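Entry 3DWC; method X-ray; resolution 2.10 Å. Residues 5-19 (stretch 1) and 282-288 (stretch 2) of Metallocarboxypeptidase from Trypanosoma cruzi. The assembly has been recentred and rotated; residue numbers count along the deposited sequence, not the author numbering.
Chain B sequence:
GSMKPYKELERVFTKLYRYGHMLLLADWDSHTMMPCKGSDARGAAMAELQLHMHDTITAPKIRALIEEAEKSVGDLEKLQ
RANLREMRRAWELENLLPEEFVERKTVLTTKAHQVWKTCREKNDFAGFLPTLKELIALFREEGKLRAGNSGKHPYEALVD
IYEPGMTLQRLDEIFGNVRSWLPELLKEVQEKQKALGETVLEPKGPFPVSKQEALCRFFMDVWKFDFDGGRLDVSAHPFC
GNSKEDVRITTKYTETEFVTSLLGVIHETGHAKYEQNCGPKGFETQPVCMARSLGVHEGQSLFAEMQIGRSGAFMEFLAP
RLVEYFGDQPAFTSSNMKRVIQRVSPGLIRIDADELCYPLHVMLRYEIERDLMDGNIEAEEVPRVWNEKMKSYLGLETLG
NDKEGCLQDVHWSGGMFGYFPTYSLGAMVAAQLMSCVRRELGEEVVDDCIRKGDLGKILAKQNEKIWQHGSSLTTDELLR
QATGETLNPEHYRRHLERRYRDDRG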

ATOM      1  N   PRO B   5     -32.971  13.144  -2.917  1.00 39.89           N
ATOM      2  CA  PRO B   5     -32.256  12.734  -1.699  1.00 39.37           C
ATOM      3  C   PRO B   5     -31.569  11.383  -1.796  1.00 37.98           C
ATOM      4  O   PRO B   5     -30.491  11.219  -1.222  1.00 37.21           O
ATOM      5  N   TYR B   6     -32.196  10.427  -2.486  1.00 36.87           N
ATOM      6  CA  TYR B   6     -31.576   9.125  -2.727  1.00 36.72           C
ATOM      7  C   TYR B   6     -30.258   9.277  -3.510  1.00 36.59           C
ATOM      8  O   TYR B   6     -29.207   8.753  -3.079  1.00 36.36           O
ATOM      9  N   LYS B   7     -30.294  10.016  -4.623  1.00 35.82           N
ATOM     10  CA  LYS B   7     -29.083  10.282  -5.401  1.00 36.70           C
ATOM     11  C   LYS B   7     -28.006  11.057  -4.598  1.00 36.83           C
ATOM     12  O   LYS B   7     -26.791  10.835  -4.771  1.00 35.92           O
ATOM     13  N   GLU B   8     -28.451  11.951  -3.724  1.00 36.70           N
ATOM     14  CA  GLU B   8     -27.523  12.629  -2.834  1.00 36.53           C
ATOM     15  C   GLU B   8     -26.868  11.625  -1.889  1.00 35.56           C
ATOM     16  O   GLU B   8     -25.679  11.689  -1.673  1.00 35.37           O
ATOM     17  N   LEU B   9     -27.643  10.688  -1.345  1.00 35.28           N
ATOM     18  CA  LEU B   9     -27.071   9.588  -0.588  1.00 34.45           C
ATOM     19  C   LEU B   9     -26.079   8.776  -1.413  1.00 34.44           C
ATOM     20  O   LEU B   9     -25.039   8.373  -0.915  1.00 34.34           O
ATOM     21  N   GLU B  10     -26.401   8.509  -2.664  1.00 34.61           N
ATOM     22  CA  GLU B  10     -25.514   7.714  -3.483  1.00 34.73           C
ATOM     23  C   GLU B  10     -24.151   8.366  -3.525  1.00 34.48           C
ATOM     24  O   GLU B  10     -23.140   7.703  -3.399  1.00 34.35           O
ATOM     25  N   ARG B  11     -24.156   9.673  -3.745  1.00 35.27           N
ATOM     26  CA  ARG B  11     -22.949  10.513  -3.801  1.00 35.46           C
ATOM     27  C   ARG B  11     -22.121  10.469  -2.511  1.00 34.14           C
ATOM     28  O   ARG B  11     -20.888  10.401  -2.542  1.00 33.69           O
ATOM     29  N   VAL B  12     -22.804  10.543  -1.377  1.00 33.37           N
ATOM     30  CA  VAL B  12     -22.154  10.399  -0.089  1.00 32.77           C
ATOM     31  C   VAL B  12     -21.534   9.026   0.017  1.00 32.23           C
ATOM     32  O   VAL B  12     -20.405   8.904   0.445  1.00 32.97           O
ATOM     33  N   PHE B  13     -22.237   7.987  -0.426  1.00 31.36           N
ATOM     34  CA  PHE B  13     -21.717   6.625  -0.245  1.00 30.52           C
ATOM     35  C   PHE B  13     -20.527   6.301  -1.174  1.00 29.27           C
ATOM     36  O   PHE B  13     -19.652   5.531  -0.810  1.00 28.46           O
ATOM     37  N   THR B  14     -20.497   6.919  -2.351  1.00 28.19           N
ATOM     38  CA  THR B  14     -19.349   6.875  -3.230  1.00 28.29           C
ATOM     39  C   THR B  14     -18.150   7.551  -2.570  1.00 29.56           C
ATOM     40  O   THR B  14     -17.054   7.032  -2.661  1.00 30.35           O
ATOM     41  N   LYS B  15     -18.361   8.673  -1.885  1.00 28.66           N
ATOM     42  CA  LYS B  15     -17.297   9.329  -1.128  1.00 29.69           C
ATOM     43  C   LYS B  15     -16.699   8.373  -0.111  1.00 28.72           C
ATOM     44  O   LYS B  15     -15.478   8.173  -0.093  1.00 28.75           O
ATOM     45  N   LEU B  16     -17.560   7.774   0.713  1.00 27.59           N
ATOM     46  CA  LEU B  16     -17.153   6.789   1.725  1.00 27.63           C
ATOM     47  C   LEU B  16     -16.396   5.601   1.148  1.00 26.91           C
ATOM     48  O   LEU B  16     -15.401   5.175   1.718  1.00 27.18           O
ATOM     49  N   TYR B  17     -16.861   5.085   0.012  1.00 26.29           N
ATOM     50  CA  TYR B  17     -16.200   3.996  -0.734  1.00 26.70           C
ATOM     51  C   TYR B  17     -14.770   4.408  -1.093  1.00 27.63           C
ATOM     52  O   TYR B  17     -13.825   3.635  -0.896  1.00 27.19           O
ATOM     53  N   ARG B  18     -14.584   5.648  -1.512  1.00 27.47           N
ATOM     54  CA  ARG B  18     -13.252   6.109  -1.866  1.00 28.30           C
ATOM     55  C   ARG B  18     -12.341   6.182  -0.693  1.00 29.29           C
ATOM     56  O   ARG B  18     -11.158   5.831  -0.790  1.00 30.04           O
ATOM     57  N   TYR B  19     -12.866   6.656   0.428  1.00 29.28           N
ATOM     58  CA  TYR B  19     -12.062   6.719   1.635  1.00 29.35           C
ATOM     59  C   TYR B  19     -11.753   5.303   2.128  1.00 30.08           C
ATOM     60  O   TYR B  19     -10.659   5.036   2.629  1.00 29.61           O
ATOM     61  N   GLY B 282     -23.354  -1.802 -11.897  1.00 34.32           N
ATOM     62  CA  GLY B 282     -23.861  -0.440 -11.945  1.00 34.45           C
ATOM     63  C   GLY B 282     -24.031   0.141 -10.553  1.00 34.30           C
ATOM     64  O   GLY B 282     -24.427   1.291 -10.413  1.00 34.73           O
ATOM     65  N   PHE B 283     -23.738  -0.654  -9.529  1.00 34.21           N
ATOM     66  CA  PHE B 283     -23.813  -0.207  -8.140  1.00 33.49           C
ATOM     67  C   PHE B 283     -22.493  -0.365  -7.410  1.00 33.30           C
ATOM     68  O   PHE B 283     -22.440  -0.487  -6.187  1.00 32.40           O
ATOM     69  N   GLU B 284     -21.408  -0.292  -8.169  1.00 33.63           N
ATOM     70  CA  GLU B 284     -20.088  -0.727  -7.668  1.00 33.67           C
ATOM     71  C   GLU B 284     -19.575   0.002  -6.409  1.00 33.12           C
ATOM     72  O   GLU B 284     -18.983  -0.631  -5.531  1.00 34.10           O
ATOM     73  N   THR B 285     -19.856   1.291  -6.291  1.00 32.13           N
ATOM     74  CA  THR B 285     -19.377   2.104  -5.141  1.00 32.04           C
ATOM     75  C   THR B 285     -20.423   2.229  -4.000  1.00 31.87           C
ATOM     76  O   THR B 285     -20.247   3.019  -3.068  1.00 32.43           O
ATOM     77  N   GLN B 286     -21.474   1.407  -4.069  1.00 30.82           N
ATOM     78  CA  GLN B 286     -22.609   1.448  -3.158  1.00 30.28           C
ATOM     79  C   GLN B 286     -22.717   0.229  -2.250  1.00 30.09           C
ATOM     80  O   GLN B 286     -22.252  -0.872  -2.605  1.00 29.48           O
ATOM     81  N   PRO B 287     -23.435   0.385  -1.128  1.00 30.01           N
ATOM     82  CA  PRO B 287     -23.483  -0.665  -0.153  1.00 30.70           C
ATOM     83  C   PRO B 287     -24.327  -1.898  -0.561  1.00 31.51           C
ATOM     84  O   PRO B 287     -24.188  -2.941   0.060  1.00 31.61           O
ATOM     85  N   VAL B 288     -25.156  -1.797  -1.607  1.00 31.90           N
ATOM     86  CA  VAL B 288     -25.842  -2.982  -2.149  1.00 31.95           C
ATOM     87  C   VAL B 288     -24.873  -3.905  -2.928  1.00 33.06           C
ATOM     88  O   VAL B 288     -25.108  -5.100  -3.056  1.00 32.34           O
TER

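Stretch 1 is a single run of helix, and stretch 2 is an irregular segment that lies beside it, bent by a type I beta turn from Phe283 to Gln286 and closed by Gln286 N bonding to Phe283 O at 3.0 Å. By CA positions the closest pair is Thr14 and Thr285, at 5.1 Å from Thr14 CA to Thr285 CA; Phe13 CA and Gln286 CA follow at 6.0 Å. Together the two stretches bury 447 Å², and Thr285 gives up the most area, 99 Å². On the helix, contact falls on Tyr6, Glu10, Phe13, Thr14, Tyr17 and Arg18, the three-to-four residue spacing expected of one helical face; Arg11, Val12 and Lys15 point away.

Gln286 shows most plainly how rotamers shape the contact. Its CA-to-CB bond points away from the helix, yet chi1 of -61° (m) and chi2 of -64° (m) fold the chain back so that its amide reaches the helix. There Gln286 NE2 donates to Glu10 O at 2.9 Å, with an N-H...acceptor angle of 166°. Glu10 O already accepts the helical bond from Thr14 N at 2.9 Å, so the amide adds a second donor to it. Gln286 OE1 lies 3.6 Å from Glu10 CG and 3.8 Å from Phe13 CB, and is hydrogen-bonded elsewhere in the structure.

The two threonines meet through their hydroxyls. Thr14 adopts m (-65°) and Thr285 adopts p (69°), and although both CA-to-CB bonds run sideways, these settings bring Thr14 OG1 within 2.6 Å of Thr285 OG1, a short hydrogen bond in which either could be the donor. Gln286 NE2 is also 3.1 Å from Thr14 OG1, so the polar groups here are tightly clustered.

Tyr17 points toward stretch 2. With chi1 at -175° (t) and chi2 at 82°, it lays one ring face against the turn: Thr285 CA sits 3.7 Å from the centroid of the Tyr17 ring, only 12° off the normal, a CH-pi contact. Tyr17 CB lies 3.5 Å from Thr285 O. Arg18 starts sideways, but its guanidinium end comes nearer, and Thr285 CG2 lies over one face of that group, 3.8 Å from Arg18 NH2.

Phe13, also directed toward stretch 2, has chi1 of -86° (m) and makes an apolar contact from Phe13 CD2 to Pro287 CG at 4.0 Å. Nearer the N-terminal end of stretch 1, Tyr6 uses t (168°) to bring its end nearer Phe283: Tyr6 OH lies 3.7 Å from Phe283 CE2, at the ring edge and near its plane. Tyr6 OH donates a very short 2.5 Å hydrogen bond to Glu10 OE2, while Glu10 OE1 forms a salt bridge with Lys7 NZ at 3.1 Å.

Two waters link the stretches. Phe13 O and Thr285 O, both acceptors, stand 3.4 Å apart and cannot bond each other; water 1 donates to Phe13 O at 2.9 Å and to Thr285 O at 2.5 Å. Water 2 similarly donates to Tyr17 OH at 2.7 Å and to Glu284 O at 2.6 Å.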

ATOM      1  CB  PRO B   5     -33.354  12.685  -0.628  1.00 39.37           C
ATOM      2  CG  PRO B   5     -34.625  12.546  -1.387  1.00 40.38           C
ATOM      3  CD  PRO B   5     -34.411  13.313  -2.656  1.00 40.20           C
ATOM      4  CB  TYR B   6     -32.525   8.126  -3.424  1.00 35.48           C
ATOM      5  CG  TYR B   6     -31.754   6.908  -3.923  1.00 35.18           C
ATOM      6  CD1 TYR B   6     -31.358   5.903  -3.061  1.00 34.84           C
ATOM      7  CD2 TYR B   6     -31.344   6.826  -5.234  1.00 32.75           C
ATOM      8  CE1 TYR B   6     -30.605   4.823  -3.510  1.00 34.11           C
ATOM      9  CE2 TYR B   6     -30.592   5.766  -5.685  1.00 33.08           C
ATOM     10  CZ  TYR B   6     -30.222   4.769  -4.832  1.00 33.22           C
ATOM     11  OH  TYR B   6     -29.461   3.719  -5.338  1.00 33.52           O
ATOM     12  CB  LYS B   7     -29.421  11.009  -6.705  1.00 37.24           C
ATOM     13  CG  LYS B   7     -30.040  10.093  -7.778  1.00 38.92           C
ATOM     14  CD  LYS B   7     -28.933   9.335  -8.533  1.00 39.71           C
ATOM     15  CE  LYS B   7     -29.452   8.103  -9.242  1.00 40.21           C
ATOM     16  NZ  LYS B   7     -28.363   7.451 -10.047  1.00 41.41           N
ATOM     17  CB  GLU B   8     -28.227  13.733  -2.055  1.00 37.51           C
ATOM     18  CG  GLU B   8     -27.361  14.394  -0.974  1.00 39.97           C
ATOM     19  CD  GLU B   8     -26.244  15.252  -1.542  1.00 47.48           C
ATOM     20  OE1 GLU B   8     -25.151  15.303  -0.902  1.00 52.42           O
ATOM     21  OE2 GLU B   8     -26.459  15.859  -2.625  1.00 51.04           O
ATOM     22  CB  LEU B   9     -28.145   8.686   0.009  1.00 33.67           C
ATOM     23  CG  LEU B   9     -28.841   9.276   1.252  1.00 33.47           C
ATOM     24  CD1 LEU B   9     -30.261   8.743   1.388  1.00 30.04           C
ATOM     25  CD2 LEU B   9     -28.060   9.027   2.532  1.00 28.58           C
ATOM     26  CB  GLU B  10     -26.055   7.542  -4.897  1.00 34.03           C
ATOM     27  CG  GLU B  10     -27.089   6.436  -5.030  1.00 35.90           C
ATOM     28  CD  GLU B  10     -27.258   5.949  -6.474  1.00 34.97           C
ATOM     29  OE1 GLU B  10     -26.933   6.718  -7.390  1.00 37.16           O
ATOM     30  OE2 GLU B  10     -27.710   4.801  -6.697  1.00 33.40           O
ATOM     31  CB  ARG B  11     -23.385  11.958  -4.100  1.00 35.63           C
ATOM     32  CG  ARG B  11     -22.239  12.919  -4.408  1.00 38.55           C
ATOM     33  CD  ARG B  11     -22.686  14.433  -4.377  1.00 41.53           C
ATOM     34  NE  ARG B  11     -22.842  14.910  -2.994  1.00 47.39           N
ATOM     35  CZ  ARG B  11     -21.823  15.117  -2.145  1.00 49.94           C
ATOM     36  NH1 ARG B  11     -20.551  14.924  -2.520  1.00 49.08           N
ATOM     37  NH2 ARG B  11     -22.071  15.533  -0.902  1.00 51.36           N
ATOM     38  CB  VAL B  12     -23.130  10.591   1.072  1.00 33.03           C
ATOM     39  CG1 VAL B  12     -22.473  10.254   2.398  1.00 33.59           C
ATOM     40  CG2 VAL B  12     -23.657  12.031   1.076  1.00 31.73           C
ATOM     41  CB  PHE B  13     -22.857   5.601  -0.313  1.00 30.39           C
ATOM     42  CG  PHE B  13     -23.518   5.397   1.007  1.00 31.65           C
ATOM     43  CD1 PHE B  13     -24.522   6.243   1.435  1.00 31.38           C
ATOM     44  CD2 PHE B  13     -23.070   4.405   1.873  1.00 32.74           C
ATOM     45  CE1 PHE B  13     -25.127   6.075   2.669  1.00 31.28           C
ATOM     46  CE2 PHE B  13     -23.656   4.252   3.126  1.00 32.13           C
ATOM     47  CZ  PHE B  13     -24.697   5.110   3.521  1.00 31.62           C
ATOM     48  CB  THR B  14     -19.678   7.497  -4.598  1.00 29.23           C
ATOM     49  OG1 THR B  14     -20.678   6.663  -5.246  1.00 26.72           O
ATOM     50  CG2 THR B  14     -18.410   7.615  -5.511  1.00 27.66           C
ATOM     51  CB  LYS B  15     -17.845  10.599  -0.461  1.00 30.07           C
ATOM     52  CG  LYS B  15     -16.837  11.599  -0.079  1.00 32.73           C
ATOM     53  CD  LYS B  15     -17.388  13.020  -0.066  1.00 33.79           C
ATOM     54  CE  LYS B  15     -18.619  13.163   0.845  1.00 38.66           C
ATOM     55  NZ  LYS B  15     -18.798  14.560   1.438  1.00 38.25           N
ATOM     56  CB  LEU B  16     -18.379   6.278   2.506  1.00 27.43           C
ATOM     57  CG  LEU B  16     -19.051   7.278   3.457  1.00 27.60           C
ATOM     58  CD1 LEU B  16     -20.381   6.707   3.972  1.00 26.34           C
ATOM     59  CD2 LEU B  16     -18.074   7.766   4.655  1.00 24.64           C
ATOM     60  CB  TYR B  17     -17.021   3.645  -1.979  1.00 27.22           C
ATOM     61  CG  TYR B  17     -16.540   2.466  -2.778  1.00 26.30           C
ATOM     62  CD1 TYR B  17     -16.861   1.182  -2.411  1.00 28.35           C
ATOM     63  CD2 TYR B  17     -15.754   2.643  -3.917  1.00 27.14           C
ATOM     64  CE1 TYR B  17     -16.427   0.074  -3.177  1.00 27.97           C
ATOM     65  CE2 TYR B  17     -15.287   1.560  -4.653  1.00 28.41           C
ATOM     66  CZ  TYR B  17     -15.644   0.279  -4.295  1.00 26.87           C
ATOM     67  OH  TYR B  17     -15.191  -0.816  -5.035  1.00 28.01           O
ATOM     68  CB  ARG B  18     -13.278   7.499  -2.508  1.00 28.68           C
ATOM     69  CG  ARG B  18     -14.007   7.626  -3.826  1.00 29.07           C
ATOM     70  CD  ARG B  18     -13.836   6.429  -4.731  1.00 31.61           C
ATOM     71  NE  ARG B  18     -14.641   6.604  -5.958  1.00 28.30           N
ATOM     72  CZ  ARG B  18     -14.728   5.683  -6.906  1.00 31.30           C
ATOM     73  NH1 ARG B  18     -14.089   4.540  -6.770  1.00 28.55           N
ATOM     74  NH2 ARG B  18     -15.479   5.896  -7.991  1.00 31.90           N
ATOM     75  CB  TYR B  19     -12.786   7.489   2.718  1.00 30.82           C
ATOM     76  CG  TYR B  19     -13.124   8.948   2.433  1.00 30.26           C
ATOM     77  CD1 TYR B  19     -12.235   9.794   1.792  1.00 32.91           C
ATOM     78  CD2 TYR B  19     -14.309   9.511   2.921  1.00 32.99           C
ATOM     79  CE1 TYR B  19     -12.534  11.192   1.590  1.00 30.54           C
ATOM     80  CE2 TYR B  19     -14.606  10.884   2.740  1.00 33.86           C
ATOM     81  CZ  TYR B  19     -13.716  11.706   2.048  1.00 34.17           C
ATOM     82  OH  TYR B  19     -14.015  13.061   1.837  1.00 36.11           O
ATOM     83  CB  PHE B 283     -24.913  -0.974  -7.440  1.00 32.64           C
ATOM     84  CG  PHE B 283     -26.305  -0.504  -7.817  1.00 31.78           C
ATOM     85  CD1 PHE B 283     -26.974  -1.028  -8.925  1.00 32.12           C
ATOM     86  CD2 PHE B 283     -26.945   0.461  -7.042  1.00 31.80           C
ATOM     87  CE1 PHE B 283     -28.244  -0.614  -9.240  1.00 30.50           C
ATOM     88  CE2 PHE B 283     -28.217   0.888  -7.340  1.00 32.93           C
ATOM     89  CZ  PHE B 283     -28.876   0.361  -8.456  1.00 31.31           C
ATOM     90  CB  GLU B 284     -19.050  -0.654  -8.802  1.00 33.91           C
ATOM     91  CG  GLU B 284     -19.247  -1.733  -9.857  1.00 35.68           C
ATOM     92  CD  GLU B 284     -20.223  -1.362 -10.955  1.00 37.11           C
ATOM     93  OE1 GLU B 284     -20.538  -2.257 -11.748  1.00 43.46           O
ATOM     94  OE2 GLU B 284     -20.691  -0.205 -11.041  1.00 36.20           O
ATOM     95  CB  THR B 285     -19.054   3.515  -5.618  1.00 32.50           C
ATOM     96  OG1 THR B 285     -20.277   4.182  -5.979  1.00 32.34           O
ATOM     97  CG2 THR B 285     -18.107   3.473  -6.839  1.00 30.46           C
ATOM     98  CB  GLN B 286     -23.896   1.510  -3.994  1.00 30.03           C
ATOM     99  CG  GLN B 286     -23.993   2.752  -4.888  1.00 29.18           C
ATOM    100  CD  GLN B 286     -24.062   4.026  -4.095  1.00 26.12           C
ATOM    101  OE1 GLN B 286     -24.929   4.176  -3.228  1.00 25.14           O
ATOM    102  NE2 GLN B 286     -23.152   4.978  -4.397  1.00 24.50           N
ATOM    103  CB  PRO B 287     -24.013   0.057   1.088  1.00 30.85           C
ATOM    104  CG  PRO B 287     -24.873   1.103   0.561  1.00 30.43           C
ATOM    105  CD  PRO B 287     -24.245   1.545  -0.710  1.00 30.99           C
ATOM    106  CB  VAL B 288     -26.996  -2.580  -3.052  1.00 31.18           C
ATOM    107  CG1 VAL B 288     -26.491  -2.026  -4.383  1.00 29.96           C
ATOM    108  CG2 VAL B 288     -27.983  -3.797  -3.232  1.00 30.02           C
TER
HETATM  109  O   HOH W   1     -20.531   2.772  -0.557  1.00 27.58           O
HETATM  110  O   HOH W   2     -17.230  -2.586  -5.478  1.00 41.11           O